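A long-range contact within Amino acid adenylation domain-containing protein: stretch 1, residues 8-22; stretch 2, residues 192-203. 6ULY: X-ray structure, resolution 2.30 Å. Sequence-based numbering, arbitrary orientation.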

ATOM      1  N   ASP A   8      -4.440  34.154  12.300  1.00 53.42           N
ATOM      2  CA  ASP A   8      -5.874  34.062  12.071  1.00 55.97           C
ATOM      3  C   ASP A   8      -6.201  34.288  10.604  1.00 55.11           C
ATOM      4  O   ASP A   8      -5.658  35.188   9.954  1.00 48.18           O
ATOM      5  CB  ASP A   8      -6.625  35.081  12.930  1.00 58.56           C
ATOM      6  CG  ASP A   8      -6.506  34.791  14.410  1.00 63.30           C
ATOM      7  OD1 ASP A   8      -6.088  35.696  15.164  1.00 83.88           O
ATOM      8  OD2 ASP A   8      -6.811  33.650  14.815  1.00 62.47           O
ATOM      9  N   LEU A   9      -7.104  33.460  10.087  1.00 56.72           N
ATOM     10  CA  LEU A   9      -7.628  33.590   8.733  1.00 51.57           C
ATOM     11  C   LEU A   9      -9.120  33.863   8.846  1.00 52.15           C
ATOM     12  O   LEU A   9      -9.878  33.008   9.313  1.00 52.33           O
ATOM     13  CB  LEU A   9      -7.361  32.330   7.911  1.00 50.07           C
ATOM     14  CG  LEU A   9      -7.978  32.295   6.509  1.00 51.81           C
ATOM     15  CD1 LEU A   9      -7.359  33.364   5.608  1.00 50.55           C
ATOM     16  CD2 LEU A   9      -7.831  30.902   5.894  1.00 47.09           C
ATOM     17  N   ASP A  10      -9.537  35.050   8.419  1.00 63.68           N
ATOM     18  CA  ASP A  10     -10.948  35.431   8.431  1.00 63.49           C
ATOM     19  C   ASP A  10     -11.603  34.852   7.184  1.00 62.58           C
ATOM     20  O   ASP A  10     -11.578  35.446   6.106  1.00 65.15           O
ATOM     21  CB  ASP A  10     -11.098  36.945   8.491  1.00 65.28           C
ATOM     22  CG  ASP A  10     -12.547  37.382   8.525  1.00 68.80           C
ATOM     23  OD1 ASP A  10     -13.284  36.918   9.421  1.00 69.14           O
ATOM     24  OD2 ASP A  10     -12.951  38.189   7.659  1.00 80.65           O
ATOM     25  N   VAL A  11     -12.197  33.665   7.334  1.00 60.23           N
ATOM     26  CA  VAL A  11     -12.858  33.012   6.205  1.00 61.41           C
ATOM     27  C   VAL A  11     -14.282  33.498   5.995  1.00 62.75           C
ATOM     28  O   VAL A  11     -14.924  33.094   5.016  1.00 62.00           O
ATOM     29  CB  VAL A  11     -12.878  31.481   6.377  1.00 61.42           C
ATOM     30  CG1 VAL A  11     -11.459  30.945   6.453  1.00 57.21           C
ATOM     31  CG2 VAL A  11     -13.677  31.085   7.615  1.00 61.38           C
ATOM     32  N   THR A  12     -14.800  34.345   6.890  1.00 65.72           N
ATOM     33  CA  THR A  12     -16.108  34.952   6.666  1.00 60.06           C
ATOM     34  C   THR A  12     -16.055  36.030   5.594  1.00 62.67           C
ATOM     35  O   THR A  12     -17.080  36.316   4.964  1.00 60.63           O
ATOM     36  CB  THR A  12     -16.650  35.547   7.967  1.00 65.94           C
ATOM     37  OG1 THR A  12     -15.877  36.697   8.331  1.00 66.89           O
ATOM     38  CG2 THR A  12     -16.593  34.520   9.094  1.00 59.37           C
ATOM     39  N   GLN A  13     -14.889  36.630   5.375  1.00 64.69           N
ATOM     40  CA  GLN A  13     -14.730  37.613   4.313  1.00 70.90           C
ATOM     41  C   GLN A  13     -14.771  36.920   2.956  1.00 69.15           C
ATOM     42  O   GLN A  13     -14.118  35.892   2.753  1.00 63.89           O
ATOM     43  CB  GLN A  13     -13.406  38.358   4.481  1.00 77.01           C
ATOM     44  CG  GLN A  13     -13.321  39.676   3.736  1.00 97.53           C
ATOM     45  CD  GLN A  13     -13.877  40.837   4.542  1.00123.36           C
ATOM     46  OE1 GLN A  13     -14.322  40.664   5.677  1.00106.42           O
ATOM     47  NE2 GLN A  13     -13.848  42.030   3.958  1.00115.84           N
ATOM     48  N   GLY A  14     -15.544  37.475   2.034  1.00 64.50           N
ATOM     49  CA  GLY A  14     -15.549  36.995   0.670  1.00 58.38           C
ATOM     50  C   GLY A  14     -16.504  35.843   0.437  1.00 53.58           C
ATOM     51  O   GLY A  14     -17.278  35.426   1.305  1.00 52.65           O
ATOM     52  N   ALA A  15     -16.430  35.317  -0.783  1.00 53.89           N
ATOM     53  CA  ALA A  15     -17.331  34.253  -1.205  1.00 50.36           C
ATOM     54  C   ALA A  15     -17.211  33.038  -0.292  1.00 47.24           C
ATOM     55  O   ALA A  15     -16.150  32.753   0.270  1.00 48.44           O
ATOM     56  CB  ALA A  15     -17.033  33.852  -2.649  1.00 43.84           C
ATOM     57  N   GLN A  16     -18.323  32.309  -0.161  1.00 45.92           N
ATOM     58  CA  GLN A  16     -18.402  31.150   0.716  1.00 48.27           C
ATOM     59  C   GLN A  16     -18.595  29.839  -0.029  1.00 48.18           C
ATOM     60  O   GLN A  16     -18.281  28.779   0.527  1.00 43.48           O
ATOM     61  CB  GLN A  16     -19.553  31.327   1.715  1.00 47.71           C
ATOM     62  CG  GLN A  16     -19.422  32.572   2.571  1.00 46.62           C
ATOM     63  CD  GLN A  16     -18.221  32.509   3.492  1.00 50.38           C
ATOM     64  OE1 GLN A  16     -18.112  31.607   4.325  1.00 51.64           O
ATOM     65  NE2 GLN A  16     -17.303  33.458   3.339  1.00 50.71           N
ATOM     66  N   THR A  17     -19.115  29.887  -1.252  1.00 44.83           N
ATOM     67  CA  THR A  17     -19.189  28.748  -2.151  1.00 42.13           C
ATOM     68  C   THR A  17     -18.508  29.108  -3.467  1.00 49.57           C
ATOM     69  O   THR A  17     -18.267  30.281  -3.765  1.00 46.83           O
ATOM     70  CB  THR A  17     -20.642  28.329  -2.414  1.00 50.60           C
ATOM     71  OG1 THR A  17     -20.668  27.245  -3.351  1.00 64.34           O
ATOM     72  CG2 THR A  17     -21.461  29.490  -2.984  1.00 48.51           C
ATOM     73  N   LEU A  18     -18.195  28.085  -4.265  1.00 48.73           N
ATOM     74  CA  LEU A  18     -17.546  28.344  -5.543  1.00 43.83           C
ATOM     75  C   LEU A  18     -18.485  29.020  -6.533  1.00 44.74           C
ATOM     76  O   LEU A  18     -18.013  29.700  -7.447  1.00 42.79           O
ATOM     77  CB  LEU A  18     -17.001  27.047  -6.144  1.00 38.96           C
ATOM     78  CG  LEU A  18     -15.779  26.413  -5.463  1.00 46.34           C
ATOM     79  CD1 LEU A  18     -15.193  25.333  -6.361  1.00 48.74           C
ATOM     80  CD2 LEU A  18     -14.703  27.430  -5.106  1.00 37.67           C
ATOM     81  N   GLN A  19     -19.799  28.849  -6.376  1.00 45.64           N
ATOM     82  CA  GLN A  19     -20.743  29.591  -7.203  1.00 46.86           C
ATOM     83  C   GLN A  19     -20.561  31.093  -7.025  1.00 47.64           C
ATOM     84  O   GLN A  19     -20.569  31.848  -8.003  1.00 51.29           O
ATOM     85  CB  GLN A  19     -22.175  29.184  -6.860  1.00 44.72           C
ATOM     86  CG  GLN A  19     -22.551  27.789  -7.328  1.00 49.12           C
ATOM     87  CD  GLN A  19     -23.946  27.388  -6.889  1.00 53.18           C
ATOM     88  OE1 GLN A  19     -24.781  28.237  -6.584  1.00 57.02           O
ATOM     89  NE2 GLN A  19     -24.202  26.085  -6.848  1.00 54.40           N
ATOM     90  N   ASP A  20     -20.388  31.543  -5.780  1.00 46.93           N
ATOM     91  CA  ASP A  20     -20.154  32.962  -5.532  1.00 50.04           C
ATOM     92  C   ASP A  20     -18.819  33.416  -6.112  1.00 47.22           C
ATOM     93  O   ASP A  20     -18.685  34.574  -6.522  1.00 49.47           O
ATOM     94  CB  ASP A  20     -20.206  33.248  -4.027  1.00 50.69           C
ATOM     95  CG  ASP A  20     -21.504  32.782  -3.383  1.00 54.94           C
ATOM     96  OD1 ASP A  20     -22.529  32.672  -4.092  1.00 50.50           O
ATOM     97  OD2 ASP A  20     -21.496  32.522  -2.160  1.00 62.67           O
ATOM     98  N   VAL A  21     -17.825  32.525  -6.157  1.00 43.42           N
ATOM     99  CA  VAL A  21     -16.548  32.871  -6.775  1.00 44.76           C
ATOM    100  C   VAL A  21     -16.751  33.168  -8.256  1.00 44.62           C
ATOM    101  O   VAL A  21     -16.270  34.181  -8.780  1.00 43.28           O
ATOM    102  CB  VAL A  21     -15.523  31.740  -6.560  1.00 46.81           C
ATOM    103  CG1 VAL A  21     -14.270  31.992  -7.386  1.00 44.38           C
ATOM    104  CG2 VAL A  21     -15.167  31.601  -5.079  1.00 44.00           C
ATOM    105  N   LEU A  22     -17.490  32.296  -8.942  1.00 44.29           N
ATOM    106  CA  LEU A  22     -17.724  32.475 -10.370  1.00 49.00           C
ATOM    107  C   LEU A  22     -18.568  33.713 -10.638  1.00 49.62           C
ATOM    108  O   LEU A  22     -18.325  34.438 -11.610  1.00 44.94           O
ATOM    109  CB  LEU A  22     -18.396  31.226 -10.939  1.00 50.39           C
ATOM    110  CG  LEU A  22     -18.629  31.203 -12.450  1.00 47.61           C
ATOM    111  CD1 LEU A  22     -17.311  31.327 -13.198  1.00 49.24           C
ATOM    112  CD2 LEU A  22     -19.361  29.938 -12.857  1.00 47.66           C
ATOM    113  N   SER A 192     -14.692  20.002   0.367  1.00 37.90           N
ATOM    114  CA  SER A 192     -15.859  20.862   0.436  1.00 42.87           C
ATOM    115  C   SER A 192     -15.495  22.253  -0.065  1.00 36.15           C
ATOM    116  O   SER A 192     -14.319  22.595  -0.227  1.00 36.45           O
ATOM    117  CB  SER A 192     -16.389  20.932   1.871  1.00 38.56           C
ATOM    118  OG  SER A 192     -15.505  21.692   2.678  1.00 39.01           O
ATOM    119  N   HIS A 193     -16.523  23.066  -0.312  1.00 39.86           N
ATOM    120  CA  HIS A 193     -16.277  24.466  -0.646  1.00 41.33           C
ATOM    121  C   HIS A 193     -15.458  25.145   0.445  1.00 43.40           C
ATOM    122  O   HIS A 193     -14.565  25.951   0.155  1.00 44.48           O
ATOM    123  CB  HIS A 193     -17.599  25.213  -0.843  1.00 39.64           C
ATOM    124  CG  HIS A 193     -18.486  24.627  -1.897  1.00 42.96           C
ATOM    125  ND1 HIS A 193     -18.497  25.079  -3.200  1.00 39.60           N
ATOM    126  CD2 HIS A 193     -19.413  23.642  -1.833  1.00 44.77           C
ATOM    127  CE1 HIS A 193     -19.379  24.387  -3.896  1.00 40.27           C
ATOM    128  NE2 HIS A 193     -19.953  23.510  -3.090  1.00 42.05           N
ATOM    129  N   ARG A 194     -15.749  24.823   1.709  1.00 42.90           N
ATOM    130  CA  ARG A 194     -15.101  25.498   2.829  1.00 43.57           C
ATOM    131  C   ARG A 194     -13.611  25.184   2.880  1.00 35.28           C
ATOM    132  O   ARG A 194     -12.783  26.087   3.043  1.00 43.09           O
ATOM    133  CB  ARG A 194     -15.779  25.093   4.141  1.00 45.67           C
ATOM    134  CG  ARG A 194     -15.352  25.927   5.340  1.00 50.29           C
ATOM    135  CD  ARG A 194     -15.917  25.394   6.650  1.00 52.54           C
ATOM    136  NE  ARG A 194     -17.377  25.342   6.662  1.00 56.06           N
ATOM    137  CZ  ARG A 194     -18.168  26.389   6.887  1.00 59.85           C
ATOM    138  NH1 ARG A 194     -17.649  27.590   7.109  1.00 64.17           N
ATOM    139  NH2 ARG A 194     -19.487  26.234   6.882  1.00 56.61           N
ATOM    140  N   SER A 195     -13.247  23.906   2.751  1.00 39.51           N
ATOM    141  CA  SER A 195     -11.837  23.539   2.851  1.00 40.43           C
ATOM    142  C   SER A 195     -11.036  24.108   1.688  1.00 39.32           C
ATOM    143  O   SER A 195      -9.923  24.611   1.880  1.00 40.70           O
ATOM    144  CB  SER A 195     -11.686  22.019   2.923  1.00 35.88           C
ATOM    145  OG  SER A 195     -12.347  21.364   1.852  1.00 39.88           O
ATOM    146  N   VAL A 196     -11.586  24.050   0.475  1.00 40.01           N
ATOM    147  CA  VAL A 196     -10.887  24.610  -0.677  1.00 38.37           C
ATOM    148  C   VAL A 196     -10.751  26.120  -0.530  1.00 35.79           C
ATOM    149  O   VAL A 196      -9.648  26.672  -0.629  1.00 36.05           O
ATOM    150  CB  VAL A 196     -11.615  24.224  -1.977  1.00 38.68           C
ATOM    151  CG1 VAL A 196     -11.002  24.934  -3.159  1.00 44.83           C
ATOM    152  CG2 VAL A 196     -11.568  22.706  -2.166  1.00 39.48           C
ATOM    153  N   LEU A 197     -11.864  26.809  -0.264  1.00 36.48           N
ATOM    154  CA  LEU A 197     -11.814  28.264  -0.165  1.00 38.99           C
ATOM    155  C   LEU A 197     -10.912  28.724   0.967  1.00 39.30           C
ATOM    156  O   LEU A 197     -10.301  29.796   0.877  1.00 44.95           O
ATOM    157  CB  LEU A 197     -13.218  28.828   0.027  1.00 43.63           C
ATOM    158  CG  LEU A 197     -14.088  28.871  -1.229  1.00 39.07           C
ATOM    159  CD1 LEU A 197     -15.504  29.282  -0.865  1.00 44.18           C
ATOM    160  CD2 LEU A 197     -13.499  29.818  -2.253  1.00 41.52           C
ATOM    161  N   ALA A 198     -10.818  27.937   2.040  1.00 38.93           N
ATOM    162  CA  ALA A 198      -9.919  28.289   3.133  1.00 42.01           C
ATOM    163  C   ALA A 198      -8.470  28.281   2.667  1.00 38.25           C
ATOM    164  O   ALA A 198      -7.681  29.154   3.048  1.00 35.55           O
ATOM    165  CB  ALA A 198     -10.109  27.322   4.302  1.00 43.07           C
ATOM    166  N   ASN A 199      -8.099  27.294   1.850  1.00 40.39           N
ATOM    167  CA  ASN A 199      -6.762  27.290   1.270  1.00 41.81           C
ATOM    168  C   ASN A 199      -6.590  28.445   0.292  1.00 37.18           C
ATOM    169  O   ASN A 199      -5.553  29.118   0.289  1.00 37.91           O
ATOM    170  CB  ASN A 199      -6.496  25.959   0.570  1.00 43.73           C
ATOM    171  CG  ASN A 199      -5.090  25.865   0.023  1.00 37.75           C
ATOM    172  OD1 ASN A 199      -4.749  26.519  -0.961  1.00 44.20           O
ATOM    173  ND2 ASN A 199      -4.264  25.053   0.662  1.00 34.73           N
ATOM    174  N   VAL A 200      -7.600  28.692  -0.542  1.00 33.01           N
ATOM    175  CA  VAL A 200      -7.523  29.802  -1.486  1.00 37.99           C
ATOM    176  C   VAL A 200      -7.308  31.112  -0.739  1.00 45.61           C
ATOM    177  O   VAL A 200      -6.408  31.895  -1.065  1.00 43.01           O
ATOM    178  CB  VAL A 200      -8.791  29.849  -2.355  1.00 38.05           C
ATOM    179  CG1 VAL A 200      -8.947  31.215  -2.991  1.00 40.40           C
ATOM    180  CG2 VAL A 200      -8.748  28.760  -3.421  1.00 38.44           C
ATOM    181  N   LYS A 201      -8.127  31.363   0.287  1.00 44.39           N
ATOM    182  CA  LYS A 201      -8.028  32.625   1.014  1.00 37.46           C
ATOM    183  C   LYS A 201      -6.712  32.722   1.768  1.00 36.27           C
ATOM    184  O   LYS A 201      -6.089  33.788   1.804  1.00 43.51           O
ATOM    185  CB  LYS A 201      -9.218  32.769   1.960  1.00 45.47           C
ATOM    186  CG  LYS A 201     -10.544  32.875   1.224  1.00 41.67           C
ATOM    187  CD  LYS A 201     -11.736  32.846   2.164  1.00 54.45           C
ATOM    188  CE  LYS A 201     -13.032  33.025   1.390  1.00 50.56           C
ATOM    189  NZ  LYS A 201     -14.233  32.924   2.254  1.00 60.75           N
ATOM    190  N   GLY A 202      -6.266  31.624   2.376  1.00 45.61           N
ATOM    191  CA  GLY A 202      -4.954  31.629   2.997  1.00 44.13           C
ATOM    192  C   GLY A 202      -3.846  31.865   1.989  1.00 40.88           C
ATOM    193  O   GLY A 202      -2.912  32.630   2.243  1.00 41.97           O
ATOM    194  N   THR A 203      -3.938  31.214   0.827  1.00 40.93           N
ATOM    195  CA  THR A 203      -2.912  31.373  -0.198  1.00 45.40           C
ATOM    196  C   THR A 203      -2.880  32.802  -0.730  1.00 40.68           C
ATOM    197  O   THR A 203      -1.801  33.373  -0.929  1.00 40.42           O
ATOM    198  CB  THR A 203      -3.156  30.378  -1.337  1.00 41.58           C
ATOM    199  OG1 THR A 203      -2.889  29.048  -0.870  1.00 40.12           O
ATOM    200  CG2 THR A 203      -2.267  30.687  -2.545  1.00 38.07           C
TER

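Stretch 1 runs as a loop along the helix of residues 193-203, from its later turns back to its first, before starting a helix of its own. Asp8 lies out of reach, so the contact begins at Leu9, whose side chain points toward the helix. Its CD2 lies 3.3 Å from Ala198 O, and its CD1 lies 3.8 Å from Gly202 N. The glycine leaves the backbone bare here, and the leucine lies against it: an ideal CB on Gly202 would stand 3.8 Å from Leu9 CD2.

Asp10 points away, its OD1 accepting a hydrogen bond from Thr12 OG1 (2.8 Å) within the loop. Val11 makes a looser apolar contact, CG1 to Ala198 CB at 4.4 Å, while its carbonyl begins the central feature of the interface. Lys201, extended with chi2 to chi4 all t, carries its ammonium group to the loop, where NZ donates hydrogen bonds to Val11 O (2.9 Å), Gln13 O (3.0 Å) and Ala15 O (2.8 Å). A lysine suits this place because its three N-H bonds can serve three carbonyls at the end of a long apolar stem. Gln13 contributes through its backbone; the end of its side chain leads away and is poorly ordered.

Gly14 has phi/psi of 86/-174°, at which a CB would be jammed against the carbonyl O of Gln13, so the backbone itself calls for glycine. Gln16 then braces the loop from within: its NE2 donates to Val11 O (2.9 Å) and to Gly14 O (2.8 Å), using both amide hydrogens. Gln16 NE2 and Lys201 NZ are 3.3 Å apart, but both are donors and do not bond to each other.

The Gln16 carbonyl turns to the helix, its O 3.1 Å from Leu197 CD1, a close packing contact with a methyl group. Thr17 occupies the N-cap position of the next helix, and its OG1 lies over one face of the His193 ring, 3.1 Å from ND1. Leu18 N donates to His193 ND1 (3.2 Å, 169° at the hydrogen). This nearly straight bond gives a partner to an amide in the first turn of a helix, where no preceding turn can supply one, and it requires ND1 to act as acceptor.

Beyond this point the contact is apolar. Leu18 CD2 meets Leu197 CD2 at 3.9 Å, and Val21, one turn on, brings CG2 to 3.7 Å from Leu197 CD2. Branched aliphatic side chains suit this buried corner.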